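Local coordinates for monosaccharide ABC transporter substrate-binding protein, CUT2 family (Bradyrhizobium sp., PDB 4YHS) that probably binds a sugar-like solute in the periplasm and hands it to an ABC transporter of the CUT2 family for uptake, at residues 60-65 with 110-115; 78-83 with 89-94. All blocks are in the same frame, centred on the assembly; numbering follows the deposited sequence.

Overall arrangement
From the N terminus, two antiparallel strands lead into strand 60-65, where contact 1 begins. The chain then runs through helix 71-87, turns back into strand 90-95 and continues into helix 102-115, whose final part, at Cys112, comes back to strand 60-65. There the disulfide of contact 1 closes a covalent loop. Contact 2 falls wholly within that loop, joining helix 71-87 to the strand that directly follows it across a short turn. Strands 60-65 and 90-95 are parallel neighbours in one sheet, tied by probable hydrogen bonds such as Val63 O to Val94 N. Together the contacts secure one helix to each face of the sheet: 102-115 by a covalent bond, 71-87 by apolar packing.

Contact 1: 60-65 with 110-115; sequences KLCVSF and EDCVAS
Cys62 and Cys112 are joined through their sulfurs in a disulfide, SG to SG 2.0 Å, and this bond is essentially the whole contact between the two segments. The C-S-S-C torsion of -93° is close to the perpendicular setting that a disulfide prefers, and its negative sign makes the bridge left-handed. Cys62 CB and Cys112 CB lie 3.8 Å apart, while the backbones keep their distance, Cys62 CA to Cys112 CA 6.3 Å. Both bonds from CA to CB aim at the opposite segment, but the sulfurs are set differently. On the strand, Cys62 turns SG opposite its backbone N (chi1 169°); on the helix, Cys112 tucks SG between its own N and carbonyl carbon (chi1 75°). Cysteine suits this place because the short, buried link fixes strand and helix without a bulky side chain between them. Ser64 OG hydrogen-bonds to Gln105 NE2 of the same helix, adding a polar tie to the covalent one. The bridge thus joins a sheet strand to a flanking helix of the alpha/beta periplasmic binding protein domain. Strand 60-65 runs between parallel neighbours 90-95 and 119-122; helix 102-115 covers the face bearing Cys62, and on the other Val63 packs on helix 71-87 and Leu61 on helix 299-314.

Contact 2: 78-83 with 89-94; sequences YGVAEE and VKMNLV
Met91, modelled as selenomethionine, reaches from strand 90-95 to the 78-83 part of helix 71-87, and its selenium and methyl group make the close contacts. The tightest touch is Val80 CG1 against Met91 SE at 3.5 Å, the two side chains crossing at about a right angle. The chain bends at the CG-SE bond, chi3 83°, which turns the terminal methyl to Ala81: Met91 CE lies 3.9 Å from Ala81 CB, and Met91 SE is equally far from Ala81 CA. A long, flexible residue suits the distance from strand to helix, while small alanine lets the methyl come close to the helix backbone. This is the return half of a beta-alpha-beta crossover, in which helix 71-87 follows strand 60-65, packs on one face of the sheet and leads to strand 90-95. Val80, branched and apolar, also rests on Val63 and Val307. Away from the selenium the fit is looser. Leu93 also points toward segment 78-83, but its CD1 stops 5.0 Å from Val80 CG1, and it packs instead on Phe65, Phe353 and Asp77. Val89 CG2 stays 5.0 Å from Glu83 O, and Lys90, on the solvent side, gives NZ to Pro58 O.

Contact 1: 60-65 with 110-115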
loop_
_atom_site.group_PDB
_atom_site.type_symbol
_atom_site.label_atom_id
_atom_site.label_comp_id
_atom_site.label_asym_id
_atom_site.label_seq_id
_atom_site.Cartn_x
_atom_site.Cartn_y
_atom_site.Cartn_z
ATOM N N LYS A 60 -15.855 20.501 2.682
ATOM C CA LYS A 60 -14.422 20.776 2.775
ATOM C C LYS A 60 -13.667 19.658 3.486
ATOM O O LYS A 60 -13.975 19.332 4.630
ATOM C CB LYS A 60 -14.179 22.080 3.525
ATOM C CG LYS A 60 -14.559 23.340 2.749
ATOM C CD LYS A 60 -14.056 24.629 3.456
ATOM C CE LYS A 60 -12.524 24.712 3.630
ATOM N NZ LYS A 60 -11.819 25.350 2.472
ATOM N N LEU A 61 -12.665 19.094 2.812
ATOM C CA LEU A 61 -11.890 17.986 3.357
ATOM C C LEU A 61 -10.450 18.410 3.511
ATOM O O LEU A 61 -9.800 18.752 2.521
ATOM C CB LEU A 61 -11.927 16.749 2.448
ATOM C CG LEU A 61 -13.310 16.207 2.061
ATOM C CD1 LEU A 61 -13.166 14.966 1.211
ATOM C CD2 LEU A 61 -14.167 15.939 3.283
ATOM N N CYS A 62 -9.955 18.391 4.740
ATOM C CA CYS A 62 -8.527 18.624 4.975
ATOM C C CYS A 62 -7.828 17.285 4.836
ATOM O O CYS A 62 -8.251 16.304 5.466
ATOM C CB CYS A 62 -8.276 19.244 6.354
ATOM S SG CYS A 62 -6.533 19.261 6.805
ATOM N N VAL A 63 -6.786 17.220 3.999
ATOM C CA VAL A 63 -6.052 15.973 3.794
ATOM C C VAL A 63 -4.597 16.225 4.187
ATOM O O VAL A 63 -3.941 17.090 3.617
ATOM C CB VAL A 63 -6.140 15.460 2.336
ATOM C CG1 VAL A 63 -5.499 14.058 2.232
ATOM C CG2 VAL A 63 -7.592 15.407 1.900
ATOM N N SER A 64 -4.110 15.442 5.151
ATOM C CA SER A 64 -2.748 15.576 5.696
ATOM C C SER A 64 -1.886 14.359 5.354
ATOM O O SER A 64 -2.199 13.223 5.745
ATOM C CB SER A 64 -2.833 15.777 7.215
ATOM O OG SER A 64 -1.573 15.663 7.855
ATOM N N PHE A 65 -0.843 14.603 4.563
ATOM C CA PHE A 65 0.064 13.569 4.078
ATOM C C PHE A 65 1.373 13.639 4.836
ATOM O O PHE A 65 1.765 14.718 5.304
ATOM C CB PHE A 65 0.357 13.760 2.595
ATOM C CG PHE A 65 -0.593 13.040 1.652
ATOM C CD1 PHE A 65 -1.858 12.686 2.024
ATOM C CD2 PHE A 65 -0.165 12.734 0.356
ATOM C CE1 PHE A 65 -2.703 12.012 1.097
ATOM C CE2 PHE A 65 -0.974 12.094 -0.542
ATOM C CZ PHE A 65 -2.226 11.727 -0.195
ATOM N N GLU A 110 -3.702 20.986 12.997
ATOM C CA GLU A 110 -4.283 21.996 13.880
ATOM C C GLU A 110 -4.707 23.216 13.057
ATOM O O GLU A 110 -5.800 23.760 13.237
ATOM C CB GLU A 110 -3.302 22.427 14.957
ATOM C CG GLU A 110 -3.105 21.430 16.070
ATOM C CD GLU A 110 -2.051 21.851 17.058
ATOM O OE1 GLU A 110 -1.066 22.528 16.667
ATOM O OE2 GLU A 110 -2.223 21.507 18.239
ATOM N N ASP A 111 -3.826 23.627 12.152
ATOM C CA ASP A 111 -4.083 24.811 11.348
ATOM C C ASP A 111 -5.253 24.598 10.378
ATOM O O ASP A 111 -6.055 25.520 10.195
ATOM C CB ASP A 111 -2.821 25.213 10.589
ATOM C CG ASP A 111 -1.717 25.731 11.504
ATOM O OD1 ASP A 111 -1.952 25.989 12.706
ATOM O OD2 ASP A 111 -0.602 25.907 10.996
ATOM N N CYS A 112 -5.390 23.425 9.768
ATOM C CA CYS A 112 -6.443 23.276 8.747
ATOM C C CYS A 112 -7.779 23.219 9.489
ATOM O O CYS A 112 -8.791 23.710 8.981
ATOM C CB CYS A 112 -6.225 22.068 7.813
ATOM S SG CYS A 112 -6.566 20.441 8.459
ATOM N N VAL A 113 -7.777 22.691 10.709
ATOM C CA VAL A 113 -9.005 22.670 11.509
ATOM C C VAL A 113 -9.378 24.079 12.002
ATOM O O VAL A 113 -10.555 24.465 11.999
ATOM C CB VAL A 113 -8.883 21.731 12.711
ATOM C CG1 VAL A 113 -10.146 21.847 13.598
ATOM C CG2 VAL A 113 -8.683 20.304 12.212
ATOM N N ALA A 114 -8.384 24.843 12.446
ATOM C CA ALA A 114 -8.639 26.203 12.923
ATOM C C ALA A 114 -9.137 27.096 11.782
ATOM O O ALA A 114 -9.978 27.965 11.975
ATOM C CB ALA A 114 -7.390 26.791 13.546
ATOM N N SER A 115 -8.646 26.841 10.579
ATOM C CA SER A 115 -9.054 27.635 9.425
ATOM C C SER A 115 -10.485 27.330 9.007
ATOM O O SER A 115 -11.163 28.173 8.413
ATOM C CB SER A 115 -8.103 27.393 8.254
ATOM O OG SER A 115 -6.877 28.062 8.483
#

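Contact 2: 78-83 with 89-94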
loop_
_atom_site.group_PDB
_atom_site.type_symbol
_atom_site.label_atom_id
_atom_site.label_comp_id
_atom_site.label_asym_id
_atom_site.label_seq_id
_atom_site.Cartn_x
_atom_site.Cartn_y
_atom_site.Cartn_z
ATOM N N TYR A 78 -3.338 11.293 -6.134
ATOM C CA TYR A 78 -4.164 11.171 -7.327
ATOM C C TYR A 78 -5.568 10.672 -6.980
ATOM O O TYR A 78 -6.542 11.230 -7.444
ATOM C CB TYR A 78 -3.481 10.227 -8.330
ATOM C CG TYR A 78 -4.290 9.952 -9.571
ATOM C CD1 TYR A 78 -4.312 10.863 -10.635
ATOM C CD2 TYR A 78 -5.006 8.774 -9.701
ATOM C CE1 TYR A 78 -5.056 10.610 -11.768
ATOM C CE2 TYR A 78 -5.737 8.504 -10.837
ATOM C CZ TYR A 78 -5.773 9.428 -11.863
ATOM O OH TYR A 78 -6.500 9.173 -13.015
ATOM N N GLY A 79 -5.662 9.644 -6.139
ATOM C CA GLY A 79 -6.935 9.079 -5.722
ATOM C C GLY A 79 -7.765 10.091 -4.963
ATOM O O GLY A 79 -8.938 10.277 -5.248
ATOM N N VAL A 80 -7.151 10.747 -3.989
ATOM C CA VAL A 80 -7.901 11.729 -3.189
ATOM C C VAL A 80 -8.378 12.884 -4.071
ATOM O O VAL A 80 -9.536 13.313 -3.933
ATOM C CB VAL A 80 -7.058 12.250 -1.994
ATOM C CG1 VAL A 80 -7.816 13.314 -1.240
ATOM C CG2 VAL A 80 -6.762 11.116 -1.038
ATOM N N ALA A 81 -7.526 13.361 -4.982
ATOM C CA ALA A 81 -7.873 14.530 -5.810
ATOM C C ALA A 81 -8.959 14.159 -6.802
ATOM O O ALA A 81 -9.896 14.926 -7.030
ATOM C CB ALA A 81 -6.677 15.076 -6.560
ATOM N N GLU A 82 -8.817 12.981 -7.403
ATOM C CA GLU A 82 -9.754 12.584 -8.440
ATOM C C GLU A 82 -11.108 12.211 -7.813
ATOM O O GLU A 82 -12.164 12.546 -8.362
ATOM C CB GLU A 82 -9.180 11.421 -9.259
ATOM C CG GLU A 82 -8.041 11.795 -10.176
ATOM C CD GLU A 82 -8.507 12.700 -11.312
ATOM O OE1 GLU A 82 -9.475 12.337 -12.015
ATOM O OE2 GLU A 82 -7.935 13.786 -11.460
ATOM N N GLU A 83 -11.104 11.591 -6.637
ATOM C CA GLU A 83 -12.381 11.228 -6.018
ATOM C C GLU A 83 -13.068 12.496 -5.490
ATOM O O GLU A 83 -14.278 12.637 -5.602
ATOM C CB GLU A 83 -12.194 10.186 -4.917
ATOM C CG GLU A 83 -13.531 9.594 -4.392
ATOM C CD GLU A 83 -14.201 8.688 -5.411
ATOM O OE1 GLU A 83 -13.764 8.617 -6.588
ATOM O OE2 GLU A 83 -15.168 8.030 -5.028
ATOM N N VAL A 89 -16.499 17.699 -4.181
ATOM C CA VAL A 89 -16.147 18.255 -2.873
ATOM C C VAL A 89 -14.808 18.970 -2.999
ATOM O O VAL A 89 -14.134 18.834 -4.013
ATOM C CB VAL A 89 -16.122 17.160 -1.769
ATOM C CG1 VAL A 89 -17.532 16.595 -1.571
ATOM C CG2 VAL A 89 -15.108 16.055 -2.083
ATOM N N LYS A 90 -14.460 19.750 -1.980
ATOM C CA LYS A 90 -13.259 20.587 -1.980
ATOM C C LYS A 90 -12.197 20.018 -1.086
ATOM O O LYS A 90 -12.357 19.977 0.131
ATOM C CB LYS A 90 -13.561 22.013 -1.497
ATOM C CG LYS A 90 -14.696 22.752 -2.217
ATOM C CD LYS A 90 -14.812 24.208 -1.705
ATOM C CE LYS A 90 -16.260 24.633 -1.383
ATOM N NZ LYS A 90 -16.755 24.170 -0.037
HETATM N N MSE A 91 -11.104 19.598 -1.700
HETATM C CA MSE A 91 -9.965 19.055 -0.981
HETATM C C MSE A 91 -8.948 20.163 -0.745
HETATM O O MSE A 91 -8.716 20.982 -1.619
HETATM C CB MSE A 91 -9.321 17.908 -1.776
HETATM C CG MSE A 91 -7.853 17.621 -1.365
HETATM SE SE MSE A 91 -6.979 16.459 -2.597
HETATM C CE MSE A 91 -6.507 17.870 -3.862
ATOM N N ASN A 92 -8.364 20.187 0.447
ATOM C CA ASN A 92 -7.229 21.064 0.754
ATOM C C ASN A 92 -6.160 20.124 1.293
ATOM O O ASN A 92 -6.298 19.610 2.404
ATOM C CB ASN A 92 -7.634 22.159 1.759
ATOM C CG ASN A 92 -6.475 22.663 2.598
ATOM O OD1 ASN A 92 -5.407 22.997 2.079
ATOM N ND2 ASN A 92 -6.686 22.732 3.912
ATOM N N LEU A 93 -5.142 19.817 0.482
ATOM C CA LEU A 93 -4.146 18.832 0.897
ATOM C C LEU A 93 -2.867 19.534 1.309
ATOM O O LEU A 93 -2.436 20.477 0.636
ATOM C CB LEU A 93 -3.844 17.834 -0.218
ATOM C CG LEU A 93 -2.940 16.638 0.145
ATOM C CD1 LEU A 93 -3.351 15.414 -0.650
ATOM C CD2 LEU A 93 -1.452 16.950 -0.116
ATOM N N VAL A 94 -2.325 19.105 2.449
ATOM C CA VAL A 94 -1.061 19.578 2.989
ATOM C C VAL A 94 -0.155 18.357 3.235
ATOM O O VAL A 94 -0.647 17.241 3.453
ATOM C CB VAL A 94 -1.278 20.405 4.291
ATOM C CG1 VAL A 94 -2.087 21.664 3.953
ATOM C CG2 VAL A 94 -1.986 19.581 5.366
#